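Local coordinates for KLLA0C04147p (Kluyveromyces lactis, PDB 5H2D), which binds ergosterol in the OSBP-related lipid-binding domain of yeast Osh1 and, as its family suggests, probably transfers sterols between membranes, at residues S71-V76 with T142-H147. Residues are numbered along the deposited sequence; the frame is centred on the assembly and turned at random.
With ERG (ergosterol), chain B; SO4 (sulfate ion), chain F.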
loop_
_atom_site.group_PDB
_atom_site.type_symbol
_atom_site.label_atom_id
_atom_site.label_comp_id
_atom_site.label_asym_id
_atom_site.label_seq_id
_atom_site.Cartn_x
_atom_site.Cartn_y
_atom_site.Cartn_z
ATOM N N SER A 71 -1.405 8.969 -6.699
ATOM C CA SER A 71 -0.562 9.508 -5.640
ATOM C C SER A 71 0.197 8.384 -4.943
ATOM O O SER A 71 -0.250 7.238 -4.914
ATOM C CB SER A 71 -1.425 10.259 -4.618
ATOM O OG SER A 71 -0.651 10.820 -3.563
ATOM N N LEU A 72 1.363 8.715 -4.371
ATOM C CA LEU A 72 1.971 7.764 -3.442
ATOM C C LEU A 72 0.956 7.308 -2.387
ATOM O O LEU A 72 0.952 6.137 -1.979
ATOM C CB LEU A 72 3.214 8.378 -2.786
ATOM C CG LEU A 72 4.519 7.574 -2.862
ATOM C CD1 LEU A 72 4.396 6.267 -2.115
ATOM C CD2 LEU A 72 4.914 7.338 -4.314
ATOM N N LEU A 73 0.062 8.211 -1.954
ATOM C CA LEU A 73 -0.957 7.840 -0.969
ATOM C C LEU A 73 -1.859 6.729 -1.483
ATOM O O LEU A 73 -2.324 5.890 -0.702
ATOM C CB LEU A 73 -1.818 9.059 -0.612
ATOM C CG LEU A 73 -1.109 10.279 -0.041
ATOM C CD1 LEU A 73 -2.119 11.366 0.370
ATOM C CD2 LEU A 73 -0.261 9.858 1.142
ATOM N N GLN A 74 -2.133 6.724 -2.785
ATOM C CA GLN A 74 -2.991 5.712 -3.379
ATOM C C GLN A 74 -2.221 4.441 -3.715
ATOM O O GLN A 74 -2.774 3.346 -3.588
ATOM C CB GLN A 74 -3.675 6.310 -4.611
ATOM C CG GLN A 74 -4.655 7.428 -4.209
ATOM C CD GLN A 74 -5.073 8.302 -5.360
ATOM O OE1 GLN A 74 -4.297 8.552 -6.277
ATOM N NE2 GLN A 74 -6.315 8.799 -5.311
ATOM N N ARG A 75 -0.939 4.548 -4.099
ATOM C CA ARG A 75 -0.151 3.332 -4.278
ATOM C C ARG A 75 -0.076 2.535 -2.988
ATOM O O ARG A 75 -0.089 1.298 -3.015
ATOM C CB ARG A 75 1.264 3.668 -4.759
ATOM C CG ARG A 75 1.318 4.284 -6.140
ATOM C CD ARG A 75 0.597 3.447 -7.199
ATOM N NE ARG A 75 1.263 2.168 -7.448
ATOM C CZ ARG A 75 2.209 1.978 -8.368
ATOM N NH1 ARG A 75 2.585 2.979 -9.162
ATOM N NH2 ARG A 75 2.753 0.777 -8.498
ATOM N N VAL A 76 0.026 3.220 -1.846
ATOM C CA VAL A 76 0.049 2.510 -0.569
ATOM C C VAL A 76 -1.293 1.840 -0.290
ATOM O O VAL A 76 -1.339 0.748 0.290
ATOM C CB VAL A 76 0.459 3.473 0.557
ATOM C CG1 VAL A 76 0.290 2.810 1.906
ATOM C CG2 VAL A 76 1.920 3.922 0.353
ATOM N N THR A 142 -5.099 7.922 5.011
ATOM C CA THR A 142 -3.677 8.239 5.033
ATOM C C THR A 142 -3.495 9.750 4.933
ATOM O O THR A 142 -4.295 10.449 4.298
ATOM C CB THR A 142 -2.922 7.505 3.897
ATOM O OG1 THR A 142 -1.526 7.800 3.968
ATOM C CG2 THR A 142 -3.439 7.939 2.527
ATOM N N GLU A 143 -2.441 10.246 5.591
ATOM C CA GLU A 143 -2.051 11.651 5.543
ATOM C C GLU A 143 -0.575 11.737 5.187
ATOM O O GLU A 143 0.237 10.955 5.693
ATOM C CB GLU A 143 -2.287 12.362 6.887
ATOM C CG GLU A 143 -1.824 13.819 6.913
ATOM C CD GLU A 143 -2.110 14.522 8.246
ATOM O OE1 GLU A 143 -1.897 15.745 8.327
ATOM O OE2 GLU A 143 -2.551 13.855 9.200
ATOM N N GLN A 144 -0.223 12.698 4.331
ATOM C CA GLN A 144 1.188 12.985 4.067
ATOM C C GLN A 144 1.702 13.795 5.256
ATOM O O GLN A 144 1.388 14.979 5.398
ATOM C CB GLN A 144 1.348 13.721 2.741
ATOM C CG GLN A 144 2.807 13.802 2.268
ATOM C CD GLN A 144 3.353 12.469 1.788
ATOM O OE1 GLN A 144 2.683 11.433 1.850
ATOM N NE2 GLN A 144 4.608 12.492 1.305
ATOM N N VAL A 145 2.478 13.137 6.134
ATOM C CA VAL A 145 2.935 13.753 7.385
ATOM C C VAL A 145 4.274 14.469 7.256
ATOM O O VAL A 145 4.632 15.261 8.148
ATOM C CB VAL A 145 2.990 12.689 8.503
ATOM C CG1 VAL A 145 1.587 12.198 8.817
ATOM C CG2 VAL A 145 3.875 11.519 8.103
ATOM N N SER A 146 5.022 14.242 6.165
ATOM C CA SER A 146 6.287 14.917 5.917
ATOM C C SER A 146 6.486 15.057 4.412
ATOM O O SER A 146 6.032 14.210 3.627
ATOM C CB SER A 146 7.470 14.147 6.535
ATOM O OG SER A 146 8.709 14.837 6.354
ATOM N N HIS A 147 7.139 16.148 4.016
ATOM C CA HIS A 147 7.525 16.388 2.630
ATOM C C HIS A 147 9.028 16.294 2.422
ATOM O O HIS A 147 9.473 15.761 1.402
ATOM C CB HIS A 147 7.009 17.765 2.180
ATOM C CG HIS A 147 7.442 18.173 0.801
ATOM N ND1 HIS A 147 7.130 17.447 -0.333
ATOM C CD2 HIS A 147 8.146 19.247 0.372
ATOM C CE1 HIS A 147 7.637 18.052 -1.395
ATOM N NE2 HIS A 147 8.256 19.149 -0.993
HETATM C C1 ERG B . 5.578 -0.756 -3.749
HETATM C C2 ERG B . 4.473 -1.225 -2.805
HETATM C C3 ERG B . 4.501 -0.326 -1.596
HETATM C C4 ERG B . 4.262 1.127 -2.010
HETATM C C5 ERG B . 5.149 1.554 -3.055
HETATM C C6 ERG B . 5.549 2.883 -3.093
HETATM C C7 ERG B . 6.358 3.404 -4.115
HETATM C C8 ERG B . 6.794 2.592 -5.166
HETATM C C9 ERG B . 6.593 1.185 -5.050
HETATM C C10 ERG B . 5.409 0.711 -4.167
HETATM C C11 ERG B . 6.654 0.404 -6.431
HETATM C C12 ERG B . 7.722 0.948 -7.385
HETATM C C13 ERG B . 7.488 2.464 -7.552
HETATM C C14 ERG B . 7.743 3.068 -6.152
HETATM C C15 ERG B . 7.762 4.553 -6.452
HETATM C C16 ERG B . 8.475 4.652 -7.832
HETATM C C17 ERG B . 8.604 3.182 -8.318
HETATM C C18 ERG B . 6.097 2.798 -8.136
HETATM C C19 ERG B . 4.120 0.860 -5.021
HETATM C C20 ERG B . 8.572 3.155 -9.863
HETATM C C21 ERG B . 8.609 1.756 -10.467
HETATM C C22 ERG B . 9.805 3.924 -10.319
HETATM C C23 ERG B . 9.662 5.228 -11.039
HETATM C C24 ERG B . 10.915 5.998 -11.457
HETATM C C25 ERG B . 10.692 6.559 -12.868
HETATM C C26 ERG B . 10.482 5.382 -13.828
HETATM C C27 ERG B . 11.898 7.364 -13.377
HETATM C C28 ERG B . 11.103 7.107 -10.440
HETATM O O1 ERG B . 3.488 -0.751 -0.616
HETATM S S SO4 F . 10.476 22.001 -2.183
HETATM O O1 SO4 F . 10.194 23.008 -3.203
HETATM O O2 SO4 F . 9.289 21.194 -1.935
HETATM O O3 SO4 F . 11.521 21.105 -2.676
HETATM O O4 SO4 F . 10.918 22.659 -0.953
#
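Leu73 carries nearly all of the packing between helix 72-77 and strand 138-146: its CB lies 3.7 Å from Thr142 CG2, and its CD2 reaches Gln144 OE1 at 3.4 Å. With CG anti to the carbonyl carbon (chi1 -58°) and CD1 extended away from CA (chi2 -175°), CD2 is left between Gln144 OE1 and Thr142 OG1, the latter 3.7 Å from it. No hydrogen bond crosses the interface; strand 151-157 satisfies the two polar ends at the patch, Ala153 O pairing with Thr142 OG1 and Ser152 OG with Gln144 OE1. This buried patch is the tight part of a contact covering just 196 Å² in all. Toward the partly exposed His147 the segments diverge, that side chain staying 10.2 Å from segment 71-76 at its nearest atoms. Ser71 and Gln74 form a capping box, in which Leu73 N donates to Ser71 OG (3.1 Å) and Ser71 N to Gln74 OE1. Elsewhere on the helix, Leu72 CD1 packs 3.7 Å from ergosterol C6. The Arg75 guanidinium, oblique to methyl C18, brings NH1 within 3.7 Å of C18 and NH2 within 3.7 Å of C19, while pairing with Glu68 and Glu78. Replacing Arg75 by alanine is likely to leave both carboxylates without this partner and open a gap beside those methyls. The short helix thus lies between the ergosterol pocket and antiparallel strands 128-133, 138-146 and 151-157, Phe129 and Ser152 also touching Leu73.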